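Local coordinates for orphan protein TM0875 (Thermotoga maritima, PDB 1O22) that is of unknown function but adopts a new fold and, in the crystal, pairs with a second copy through antiparallel strands, at the interface of chains A and B. Numbering follows the deposited sequence. Chains: chain A/B, orphan protein TM0875.

Contact 1: the interface of chains A and B. Residues chain A 79, 81, 86, 89-90, 97; chain B 75, 77, 105.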
loop_
_atom_site.group_PDB
_atom_site.type_symbol
_atom_site.label_atom_id
_atom_site.label_comp_id
_atom_site.label_asym_id
_atom_site.label_seq_id
_atom_site.Cartn_x
_atom_site.Cartn_y
_atom_site.Cartn_z
ATOM N N ALA A 79 5.212 2.779 -13.630
ATOM C CA ALA A 79 6.297 2.616 -14.590
ATOM C C ALA A 79 7.647 2.627 -13.859
ATOM O O ALA A 79 7.812 3.288 -12.848
ATOM C CB ALA A 79 6.243 3.753 -15.587
ATOM N N THR A 81 11.869 3.383 -14.457
ATOM C CA THR A 81 12.945 3.830 -15.310
ATOM C C THR A 81 14.327 3.426 -14.784
ATOM O O THR A 81 14.549 3.490 -13.594
ATOM C CB THR A 81 12.795 5.372 -15.463
ATOM O OG1 THR A 81 13.902 5.864 -16.196
ATOM C CG2 THR A 81 12.829 6.064 -14.126
ATOM N N ALA A 86 16.372 11.696 -11.450
ATOM C CA ALA A 86 15.006 12.101 -11.662
ATOM C C ALA A 86 14.835 13.612 -11.867
ATOM O O ALA A 86 13.710 14.134 -11.827
ATOM C CB ALA A 86 14.176 11.650 -10.487
ATOM N N LEU A 89 12.084 14.827 -14.205
ATOM C CA LEU A 89 10.724 14.403 -13.915
ATOM C C LEU A 89 10.049 15.386 -12.963
ATOM O O LEU A 89 10.560 15.598 -11.845
ATOM C CB LEU A 89 10.737 13.018 -13.219
ATOM C CG LEU A 89 11.360 11.832 -13.954
ATOM C CD1 LEU A 89 11.441 10.553 -13.073
ATOM C CD2 LEU A 89 10.605 11.540 -15.226
ATOM N N PRO A 90 8.893 15.950 -13.360
ATOM C CA PRO A 90 8.107 16.768 -12.443
ATOM C C PRO A 90 7.319 15.878 -11.522
ATOM O O PRO A 90 6.921 14.779 -11.857
ATOM C CB PRO A 90 7.145 17.518 -13.363
ATOM C CG PRO A 90 6.909 16.511 -14.500
ATOM C CD PRO A 90 8.222 15.797 -14.664
ATOM N N LEU A 97 7.116 10.368 -20.895
ATOM C CA LEU A 97 8.066 9.388 -20.387
ATOM C C LEU A 97 8.559 8.456 -21.493
ATOM O O LEU A 97 7.823 7.569 -21.915
ATOM C CB LEU A 97 7.412 8.554 -19.268
ATOM C CG LEU A 97 6.936 9.331 -18.046
ATOM C CD1 LEU A 97 6.209 8.432 -17.078
ATOM C CD2 LEU A 97 8.129 10.022 -17.361
ATOM N N PHE B 75 14.180 4.251 -10.499
ATOM C CA PHE B 75 13.010 4.983 -9.948
ATOM C C PHE B 75 11.710 4.318 -10.369
ATOM O O PHE B 75 11.659 3.714 -11.409
ATOM C CB PHE B 75 12.955 6.427 -10.406
ATOM C CG PHE B 75 14.077 7.223 -9.954
ATOM C CD1 PHE B 75 14.016 7.916 -8.734
ATOM C CD2 PHE B 75 15.241 7.275 -10.729
ATOM C CE1 PHE B 75 15.096 8.681 -8.308
ATOM C CE2 PHE B 75 16.308 8.019 -10.306
ATOM C CZ PHE B 75 16.252 8.725 -9.099
ATOM N N ILE B 77 7.811 5.358 -11.023
ATOM C CA ILE B 77 6.971 6.519 -11.306
ATOM C C ILE B 77 5.491 6.095 -11.256
ATOM O O ILE B 77 5.100 5.102 -11.884
ATOM C CB ILE B 77 7.309 7.059 -12.686
ATOM C CG1 ILE B 77 8.807 7.365 -12.791
ATOM C CG2 ILE B 77 6.487 8.318 -12.983
ATOM C CD1 ILE B 77 9.273 7.570 -14.189
ATOM N N ILE B 105 7.206 9.822 -7.454
ATOM C CA ILE B 105 8.485 9.227 -7.868
ATOM C C ILE B 105 9.112 8.624 -6.613
ATOM O O ILE B 105 9.140 9.268 -5.573
ATOM C CB ILE B 105 9.381 10.317 -8.451
ATOM C CG1 ILE B 105 8.678 11.080 -9.578
ATOM C CG2 ILE B 105 10.735 9.774 -8.953
ATOM C CD1 ILE B 105 9.263 12.492 -9.743
#
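B:Ile77 reaches across the two-chain contact and packs its side chain against A:Thr81, A:Leu89 and A:Leu97. Its CB lies beside the backbone carbonyl of A:Ala79, whose O accepts a hydrogen bond from B:Ile77 N at 2.8 Å. From CB the side chain forks. The CG2 branch meets the CD1 methyl of A:Leu97. The CG1 branch is anti to the carbonyl carbon (chi1 -55°) and skirts A:Leu89 CD1. It ends in the delta methyl, where B:Ile77 CD1 lies 3.9 Å from A:Leu89 CD1, tip to tip, and also touches the CG2 methyl of A:Thr81. Both branches thus pack on chain A hydrocarbon.

The same A:Thr81 methyl serves a second neighbour: its CG2 lies 3.7 Å from B:Phe75 CB, the two side chains running side by side in the same direction. A:Thr81 OG1 is anti to the backbone N (chi1 175°), which turns the methyl, rather than the hydroxyl, toward B:Ile77 and B:Phe75. The aromatic ring of B:Phe75 then receives A:Ala86 CB over one face, 3.9 Å from the ring centre and displaced toward the rim, a CH-pi contact. Farther along the loop, A:Leu89 CB packs at 3.8 Å on the delta methyl CD1 of B:Ile105.

Backbone bonds fix the register beneath these side chains. A:Ala79 N donates to B:Ile77 O, and A:Thr81 and B:Phe75 exchange a further pair of N-H to O bonds. The site joins strand 75-81 of each chain in antiparallel pairing, with B:Ile105 supplied by strand 100-107 of chain B and A:Leu97 by strand 93-98 of chain A; the loop carrying A:Ala86 and A:Leu89 closes over the partner's side chains.

Contact 2: the interface of chains A and B. Residues chain A 73-76, 94, 126; chain B 79-82.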
loop_
_atom_site.group_PDB
_atom_site.type_symbol
_atom_site.label_atom_id
_atom_site.label_comp_id
_atom_site.label_asym_id
_atom_site.label_seq_id
_atom_site.Cartn_x
_atom_site.Cartn_y
_atom_site.Cartn_z
ATOM N N PRO A 73 -8.025 11.570 -14.469
ATOM C CA PRO A 73 -7.416 10.323 -14.896
ATOM C C PRO A 73 -8.450 9.196 -14.995
ATOM O O PRO A 73 -9.419 9.146 -14.269
ATOM C CB PRO A 73 -6.410 10.038 -13.768
ATOM C CG PRO A 73 -6.916 10.750 -12.582
ATOM C CD PRO A 73 -7.690 11.921 -13.074
ATOM N N SER A 74 -8.255 8.318 -15.950
ATOM C CA SER A 74 -8.929 7.041 -15.976
ATOM C C SER A 74 -8.065 5.871 -15.567
ATOM O O SER A 74 -8.613 4.875 -15.147
ATOM C CB SER A 74 -9.485 6.774 -17.370
ATOM O OG SER A 74 -10.501 7.696 -17.655
ATOM N N PHE A 75 -6.743 5.932 -15.770
ATOM C CA PHE A 75 -5.849 4.823 -15.349
ATOM C C PHE A 75 -4.643 5.359 -14.595
ATOM O O PHE A 75 -4.228 6.461 -14.841
ATOM C CB PHE A 75 -5.332 4.011 -16.520
ATOM C CG PHE A 75 -6.374 3.324 -17.255
ATOM C CD1 PHE A 75 -6.759 2.021 -16.900
ATOM C CD2 PHE A 75 -7.021 3.980 -18.308
ATOM C CE1 PHE A 75 -7.758 1.367 -17.613
ATOM C CE2 PHE A 75 -8.011 3.343 -19.003
ATOM C CZ PHE A 75 -8.391 2.039 -18.668
ATOM N N ALA A 76 -4.165 4.586 -13.618
ATOM C CA ALA A 76 -2.930 4.848 -12.912
ATOM C C ALA A 76 -1.925 3.816 -13.432
ATOM O O ALA A 76 -2.240 2.626 -13.515
ATOM C CB ALA A 76 -3.135 4.701 -11.426
ATOM N N TRP A 94 2.279 17.370 -15.860
ATOM C CA TRP A 94 2.258 16.593 -17.097
ATOM C C TRP A 94 3.635 16.572 -17.766
ATOM O O TRP A 94 4.438 17.511 -17.624
ATOM C CB TRP A 94 1.158 17.133 -18.046
ATOM C CG TRP A 94 -0.229 17.117 -17.370
ATOM C CD1 TRP A 94 -0.717 18.031 -16.470
ATOM C CD2 TRP A 94 -1.260 16.113 -17.504
ATOM N NE1 TRP A 94 -1.970 17.661 -16.041
ATOM C CE2 TRP A 94 -2.329 16.490 -16.658
ATOM C CE3 TRP A 94 -1.380 14.936 -18.240
ATOM C CZ2 TRP A 94 -3.499 15.743 -16.546
ATOM C CZ3 TRP A 94 -2.535 14.194 -18.132
ATOM C CH2 TRP A 94 -3.580 14.593 -17.285
ATOM N N TYR A 126 -9.637 11.920 -7.099
ATOM C CA TYR A 126 -9.286 12.964 -8.049
ATOM C C TYR A 126 -10.567 13.599 -8.458
ATOM O O TYR A 126 -11.525 12.903 -8.827
ATOM C CB TYR A 126 -8.601 12.362 -9.271
ATOM C CG TYR A 126 -7.370 11.625 -8.899
ATOM C CD1 TYR A 126 -6.139 12.264 -8.861
ATOM C CD2 TYR A 126 -7.433 10.268 -8.562
ATOM C CE1 TYR A 126 -4.996 11.559 -8.477
ATOM C CE2 TYR A 126 -6.351 9.589 -8.211
ATOM C CZ TYR A 126 -5.118 10.225 -8.171
ATOM O OH TYR A 126 -4.044 9.474 -7.790
ATOM N N ALA B 79 2.235 7.418 -12.675
ATOM C CA ALA B 79 1.704 8.339 -13.672
ATOM C C ALA B 79 0.195 8.111 -13.843
ATOM O O ALA B 79 -0.296 7.004 -13.703
ATOM C CB ALA B 79 2.412 8.099 -14.987
ATOM N N LEU B 80 -0.541 9.126 -14.223
ATOM C CA LEU B 80 -1.967 8.942 -14.506
ATOM C C LEU B 80 -2.214 9.391 -15.942
ATOM O O LEU B 80 -1.661 10.381 -16.404
ATOM C CB LEU B 80 -2.807 9.786 -13.530
ATOM C CG LEU B 80 -2.530 9.662 -12.035
ATOM C CD1 LEU B 80 -2.999 10.859 -11.273
ATOM C CD2 LEU B 80 -3.236 8.410 -11.513
ATOM N N THR B 81 -3.067 8.670 -16.636
ATOM C CA THR B 81 -3.530 9.061 -17.946
ATOM C C THR B 81 -5.046 9.282 -17.999
ATOM O O THR B 81 -5.776 8.523 -17.397
ATOM C CB THR B 81 -3.055 7.966 -18.944
ATOM O OG1 THR B 81 -3.592 8.253 -20.222
ATOM C CG2 THR B 81 -3.576 6.607 -18.560
ATOM N N PRO B 82 -5.517 10.304 -18.725
ATOM C CA PRO B 82 -6.942 10.519 -18.973
ATOM C C PRO B 82 -7.509 9.702 -20.102
ATOM O O PRO B 82 -8.707 9.806 -20.323
ATOM C CB PRO B 82 -7.004 12.001 -19.371
ATOM C CG PRO B 82 -5.665 12.301 -19.935
ATOM C CD PRO B 82 -4.711 11.388 -19.315
HETATM O O HOH W 1 -10.384 10.113 -18.146
#
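B:Leu80 projects from its strand into an apolar site made by A:Pro73, A:Ala76 and A:Tyr126. Its CB lies 3.6 Å from A:Pro73 CB, the two side chains lying alongside and pointing the same way. Beyond CG, which is anti to the carbonyl carbon (chi1 -51°), the leucine divides its two methyls between different partners. B:Leu80 CD1 meets the phenol ring tip to tip, 3.5 Å from A:Tyr126 CE1, while CD2 rests against the methyl of A:Ala76. The phenol OH of A:Tyr126 also lies near both methyls.

At the other flank, B:Pro82 directs its ring at the six-membered end of the A:Trp94 indole. Its CD approaches at the edge, in the plane of the rings, 3.7 Å from A:Trp94 CZ3, and CG lies near CZ3 and CH2. An alanine in place of A:Trp94 would probably leave B:Pro82 CD and CG without this aromatic edge and open a gap beside the proline.

Second-shell contacts and backbone bonds position these groups. Within chain A, A:Pro73 CG sits 3.8 Å above one face of the A:Tyr126 ring, toward its rim, and probably helps to place the phenol beside B:Leu80. Between B:Leu80 and B:Pro82, the carbonyl of B:Thr81 accepts two amide hydrogens. A:Ser74 N donates at 2.9 Å to B:Thr81 O, tilted 18° from the carbonyl plane, whereas A:Phe75 N lies in that plane. The amide of B:Thr81 returns a bond to A:Phe75 O, completing the antiparallel strand pairing, which is likely to hold the leucine in place. Farther out, a water bridges the partners: water 1 stands 2.8 Å from B:Pro82 O and also meets the side-chain hydroxyl A:Ser74 OG.

Contacts 1 and 2 lie about 14 Å apart, measured between the centres of their C-alpha atoms, and both draw on strand 75-81 of each chain. Phe75, Ala79 and Thr81 recur in the two contacts with the chains exchanged, so the Phe75-Thr81 pairing of one is the two-fold mate of that in the other. Strand 93-98 of chain A also serves both, through A:Leu97 in contact 1 and A:Trp94 in contact 2. Together they show one continuous antiparallel seam, flanked by apolar side chains. Such a symmetric joint is consistent with a dimer, although the structure alone does not establish that state in solution.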